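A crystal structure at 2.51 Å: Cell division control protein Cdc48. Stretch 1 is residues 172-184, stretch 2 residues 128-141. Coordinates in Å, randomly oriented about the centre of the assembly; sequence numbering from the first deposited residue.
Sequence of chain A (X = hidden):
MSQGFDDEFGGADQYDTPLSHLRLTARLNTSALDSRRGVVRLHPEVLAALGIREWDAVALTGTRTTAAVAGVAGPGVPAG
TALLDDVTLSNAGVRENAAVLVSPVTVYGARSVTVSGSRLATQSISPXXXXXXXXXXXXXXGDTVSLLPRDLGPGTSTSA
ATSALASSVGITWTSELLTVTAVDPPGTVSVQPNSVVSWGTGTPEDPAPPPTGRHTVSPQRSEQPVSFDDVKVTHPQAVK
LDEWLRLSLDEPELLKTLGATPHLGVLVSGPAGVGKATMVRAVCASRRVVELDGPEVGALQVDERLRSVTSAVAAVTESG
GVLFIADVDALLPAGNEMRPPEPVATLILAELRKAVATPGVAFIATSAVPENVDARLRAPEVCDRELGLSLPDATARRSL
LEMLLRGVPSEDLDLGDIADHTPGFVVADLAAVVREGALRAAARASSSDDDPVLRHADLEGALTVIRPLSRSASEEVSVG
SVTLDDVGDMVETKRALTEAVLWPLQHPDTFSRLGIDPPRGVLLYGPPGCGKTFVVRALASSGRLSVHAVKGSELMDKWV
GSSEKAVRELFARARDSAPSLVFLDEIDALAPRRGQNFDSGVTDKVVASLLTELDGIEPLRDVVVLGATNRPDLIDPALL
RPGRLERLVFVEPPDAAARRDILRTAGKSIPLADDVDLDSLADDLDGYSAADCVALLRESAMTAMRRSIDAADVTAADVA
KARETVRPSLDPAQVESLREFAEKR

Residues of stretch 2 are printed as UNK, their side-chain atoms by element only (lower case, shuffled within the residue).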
# COMPACT_ATOMS: atom_id res chain seq x y z
N THR A 172 9.17 -22.98 -1.70
CA THR A 172 9.77 -23.92 -0.77
C THR A 172 8.71 -24.75 -0.06
O THR A 172 8.86 -25.95 0.13
CB THR A 172 10.62 -23.18 0.28
OG1 THR A 172 11.64 -22.42 -0.38
CG2 THR A 172 11.26 -24.16 1.25
N TRP A 173 7.62 -24.09 0.33
CA TRP A 173 6.52 -24.74 1.03
C TRP A 173 5.77 -25.71 0.13
O TRP A 173 5.94 -25.71 -1.09
CB TRP A 173 5.56 -23.69 1.58
CG TRP A 173 5.04 -22.76 0.52
CD1 TRP A 173 3.86 -22.87 -0.15
CD2 TRP A 173 5.68 -21.59 0.01
NE1 TRP A 173 3.72 -21.84 -1.05
CE2 TRP A 173 4.83 -21.03 -0.96
CE3 TRP A 173 6.90 -20.95 0.29
CZ2 TRP A 173 5.15 -19.87 -1.66
CZ3 TRP A 173 7.21 -19.80 -0.40
CH2 TRP A 173 6.35 -19.27 -1.37
N THR A 174 4.92 -26.53 0.73
CA THR A 174 4.14 -27.52 -0.01
C THR A 174 2.66 -27.13 -0.05
O THR A 174 2.27 -26.09 0.49
CB THR A 174 4.28 -28.92 0.60
OG1 THR A 174 3.87 -28.89 1.98
CG2 THR A 174 5.72 -29.39 0.52
N SER A 175 1.85 -27.96 -0.68
CA SER A 175 0.43 -27.69 -0.83
C SER A 175 -0.40 -28.38 0.26
O SER A 175 -1.12 -29.33 -0.02
CB SER A 175 -0.07 -28.13 -2.21
OG SER A 175 0.09 -29.53 -2.39
N GLU A 176 -0.28 -27.89 1.49
CA GLU A 176 -1.05 -28.44 2.59
C GLU A 176 -2.10 -27.44 3.08
O GLU A 176 -1.80 -26.27 3.31
CB GLU A 176 -0.14 -28.84 3.75
CG GLU A 176 -0.87 -29.43 4.94
CD GLU A 176 0.05 -29.79 6.08
OE1 GLU A 176 1.28 -29.88 5.85
OE2 GLU A 176 -0.45 -29.98 7.21
N LEU A 177 -3.33 -27.92 3.23
CA LEU A 177 -4.43 -27.08 3.69
C LEU A 177 -4.34 -26.84 5.20
O LEU A 177 -4.25 -27.78 5.98
CB LEU A 177 -5.78 -27.70 3.32
CG LEU A 177 -6.40 -27.29 1.98
CD1 LEU A 177 -5.45 -27.55 0.82
CD2 LEU A 177 -7.71 -28.02 1.76
N LEU A 178 -4.37 -25.57 5.59
CA LEU A 178 -4.29 -25.19 6.99
C LEU A 178 -5.61 -24.58 7.43
O LEU A 178 -6.47 -24.30 6.61
CB LEU A 178 -3.16 -24.18 7.19
CG LEU A 178 -1.81 -24.53 6.59
CD1 LEU A 178 -0.86 -23.34 6.68
CD2 LEU A 178 -1.21 -25.75 7.27
N THR A 179 -5.76 -24.39 8.74
CA THR A 179 -6.93 -23.70 9.27
C THR A 179 -6.50 -22.51 10.13
O THR A 179 -5.48 -22.57 10.81
CB THR A 179 -7.85 -24.63 10.09
OG1 THR A 179 -7.10 -25.25 11.14
CG2 THR A 179 -8.45 -25.70 9.20
N VAL A 180 -7.28 -21.44 10.08
CA VAL A 180 -6.99 -20.24 10.85
C VAL A 180 -7.65 -20.34 12.22
O VAL A 180 -8.87 -20.28 12.34
CB VAL A 180 -7.50 -18.98 10.13
CG1 VAL A 180 -7.15 -17.73 10.93
CG2 VAL A 180 -6.91 -18.90 8.73
N THR A 181 -6.83 -20.49 13.26
CA THR A 181 -7.35 -20.65 14.62
C THR A 181 -7.50 -19.31 15.34
O THR A 181 -8.21 -19.22 16.34
CB THR A 181 -6.45 -21.57 15.46
OG1 THR A 181 -5.27 -20.86 15.85
CG2 THR A 181 -6.06 -22.80 14.66
N ALA A 182 -6.84 -18.28 14.83
CA ALA A 182 -6.88 -16.96 15.44
C ALA A 182 -6.38 -15.86 14.51
O ALA A 182 -5.46 -16.07 13.72
CB ALA A 182 -6.09 -16.95 16.74
N VAL A 183 -6.99 -14.68 14.63
CA VAL A 183 -6.49 -13.49 13.95
C VAL A 183 -6.45 -12.32 14.94
O VAL A 183 -7.07 -12.38 16.00
CB VAL A 183 -7.36 -13.10 12.74
CG1 VAL A 183 -7.27 -14.17 11.66
CG2 VAL A 183 -8.80 -12.88 13.16
N ASP A 184 -5.73 -11.27 14.58
CA ASP A 184 -5.61 -10.09 15.42
C ASP A 184 -5.33 -8.87 14.55
O ASP A 184 -4.32 -8.85 13.84
CB ASP A 184 -4.51 -10.28 16.47
CG ASP A 184 -4.49 -9.17 17.50
OD1 ASP A 184 -5.56 -8.60 17.79
OD2 ASP A 184 -3.39 -8.87 18.04
N UNK A 128 8.28 -17.02 8.72
CA UNK A 128 8.63 -16.10 7.63
C UNK A 128 8.16 -16.65 6.29
O UNK A 128 7.71 -15.91 5.42
c UNK A 128 10.13 -15.84 7.62
N UNK A 129 8.28 -17.96 6.12
CA UNK A 129 7.83 -18.64 4.91
C UNK A 129 6.31 -18.57 4.81
O UNK A 129 5.76 -18.34 3.73
c UNK A 129 8.29 -20.10 4.88
o UNK A 129 9.72 -20.15 4.88
c UNK A 129 7.76 -20.81 3.65
N UNK A 130 5.63 -18.78 5.94
CA UNK A 130 4.18 -18.68 6.01
C UNK A 130 3.69 -17.31 5.56
O UNK A 130 2.75 -17.21 4.77
c UNK A 130 3.68 -18.95 7.43
c UNK A 130 3.19 -20.44 9.39
c UNK A 130 2.76 -21.26 7.06
c UNK A 130 3.65 -20.40 7.94
N UNK A 131 4.33 -16.27 6.06
CA UNK A 131 3.95 -14.90 5.74
C UNK A 131 4.19 -14.60 4.26
O UNK A 131 3.38 -13.94 3.61
c UNK A 131 4.41 -12.46 6.34
c UNK A 131 7.35 -11.58 8.42
c UNK A 131 5.14 -11.57 7.33
n UNK A 131 8.64 -11.88 8.39
n UNK A 131 6.57 -11.87 7.39
c UNK A 131 4.72 -13.91 6.61
n UNK A 131 6.84 -10.99 9.49
N UNK A 132 5.31 -15.09 3.74
CA UNK A 132 5.63 -14.92 2.32
C UNK A 132 4.59 -15.59 1.43
O UNK A 132 4.15 -15.03 0.42
s UNK A 132 8.98 -16.25 0.24
c UNK A 132 7.43 -15.38 0.57
c UNK A 132 7.01 -15.50 2.03
c UNK A 132 10.06 -15.47 1.43
N UNK A 133 4.19 -16.81 1.80
CA UNK A 133 3.27 -17.60 1.00
C UNK A 133 1.84 -17.06 1.05
O UNK A 133 1.06 -17.25 0.11
c UNK A 133 3.30 -19.06 1.44
N UNK A 134 1.49 -16.39 2.14
CA UNK A 134 0.12 -15.90 2.33
C UNK A 134 0.03 -14.38 2.25
O UNK A 134 -0.99 -13.80 2.61
c UNK A 134 -0.62 -17.89 3.83
c UNK A 134 -0.43 -16.38 3.68
c UNK A 134 -1.03 -18.23 5.25
c UNK A 134 -1.64 -18.40 2.83
N UNK A 135 1.10 -13.75 1.78
CA UNK A 135 1.17 -12.30 1.72
C UNK A 135 0.02 -11.70 0.90
O UNK A 135 -0.19 -12.07 -0.25
c UNK A 135 2.91 -10.39 1.33
c UNK A 135 2.51 -11.85 1.14
c UNK A 135 3.02 -10.05 2.81
c UNK A 135 4.22 -10.09 0.61
N UNK A 136 -0.73 -10.80 1.52
CA UNK A 136 -1.81 -10.10 0.84
C UNK A 136 -3.17 -10.76 0.95
O UNK A 136 -4.19 -10.12 0.69
N UNK A 137 -3.20 -12.04 1.32
CA UNK A 137 -4.45 -12.78 1.38
C UNK A 137 -5.27 -12.47 2.63
O UNK A 137 -4.71 -12.15 3.68
c UNK A 137 -4.19 -14.29 1.27
n UNK A 137 -3.22 -18.02 -1.91
c UNK A 137 -3.08 -16.57 -1.64
c UNK A 137 -3.55 -14.69 -0.04
c UNK A 137 -3.60 -16.20 -0.26
N UNK A 138 -6.59 -12.55 2.51
CA UNK A 138 -7.49 -12.29 3.63
C UNK A 138 -7.73 -13.53 4.49
O UNK A 138 -7.86 -14.64 3.97
c UNK A 138 -8.68 -10.30 2.64
c UNK A 138 -8.84 -11.71 3.17
c UNK A 138 -9.48 -12.61 2.12
N UNK A 139 -7.79 -13.32 5.80
CA UNK A 139 -7.95 -14.42 6.74
C UNK A 139 -9.15 -14.17 7.65
O UNK A 139 -9.46 -13.03 7.99
c UNK A 139 -6.69 -14.58 7.59
c UNK A 139 -5.41 -14.78 6.80
s UNK A 139 -5.34 -16.37 5.96
c UNK A 139 -4.02 -16.08 4.79
N UNK A 140 -9.82 -15.26 8.02
CA UNK A 140 -10.91 -15.21 8.98
C UNK A 140 -10.81 -16.46 9.84
O UNK A 140 -10.45 -17.53 9.33
c UNK A 140 -12.28 -15.19 8.27
o UNK A 140 -12.30 -14.16 7.27
c UNK A 140 -13.40 -14.93 9.27
N UNK A 141 -11.11 -16.34 11.13
CA UNK A 141 -11.01 -17.48 12.03
C UNK A 141 -11.90 -18.63 11.58
O UNK A 141 -13.09 -18.43 11.30
c UNK A 141 -10.30 -16.14 14.04
c UNK A 141 -11.35 -17.09 13.48
c UNK A 141 -11.47 -18.33 14.36

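Position 128 carries a single carbon and lies out of reach of stretch 1: Ala128. At 129 the first side-chain carbon bears one oxygen and one carbon, and that carbon rests obliquely against the indole of Trp173; this is Thr129, with CG2 3.5 Å from Trp173 CE3. Position 130 has four carbons forked at the second. Its CA-to-CB bond points away, yet its end comes nearer to Leu178, as a long branched chain allows: Leu130, CD2 to Leu178 CD1 4.2 Å.

Position 131 runs three carbons, a nitrogen, then a carbon with two more nitrogens, the guanidinium of Arg131, which finds its hydrogen bonds elsewhere in the structure. Position 132 is unbranched, two carbons, a sulfur and a carbon, its sulfur near Trp173, hence Met132; SD sits 4.0 Å from Trp173 CZ3, oblique to the ring. Position 133 has one carbon, placed over a face of the indole: Ala133, whose CB is 3.5 Å from Trp173 CE2 in a CH-pi contact, 20° off the normal of the five-membered ring. So small a side chain lets the ring lie close to the helix.

Positions 134 and 135 each show four carbons forked at the second, Leu134 and Leu135; neither makes a close contact with stretch 1. Position 136 has no side-chain atoms. Its phi of 92° in a type II turn would jam a CB against the preceding carbonyl oxygen, so the backbone itself calls for Gly136. Four carbons in a row ending in nitrogen make 137 Lys137, and one carbon carrying two makes 138 Val138; both are out of reach.

Position 139 has two carbons, a sulfur and a carbon, unbranched, reaching Val180 and Val183: Met139, its CB 4.1 Å from Val183 CG1 and its SD 4.1 Å from Val180 CG2. Position 140 has a carbon bearing one oxygen and one carbon, directed away from stretch 1: Thr140, which contributes its backbone, O lying 3.4 Å from Val180 CB. Position 141 has one carbon carrying two, touching Val183: Val141, with CG2 3.7 Å from Val183 CG2.

No hydrogen bond joins the stretches, so the contact works by apolar packing at three places. Trp173 lies against the helix, touching Thr129, Met132 and Ala133; Leu178 meets the end of Leu130; Val180 and Val183 pack on Met139, and Val183 also on Val141. The strands cross at 112° between their directions, and Val141 CA approaches Val180 O at 3.5 Å in a CA-H...O contact. The rule to read is an aromatic ring on a small residue, leucine against leucine, and branched aliphatics against methionine and valine.

Stretch 2 (128-141) ATLRMALLGKVMTV
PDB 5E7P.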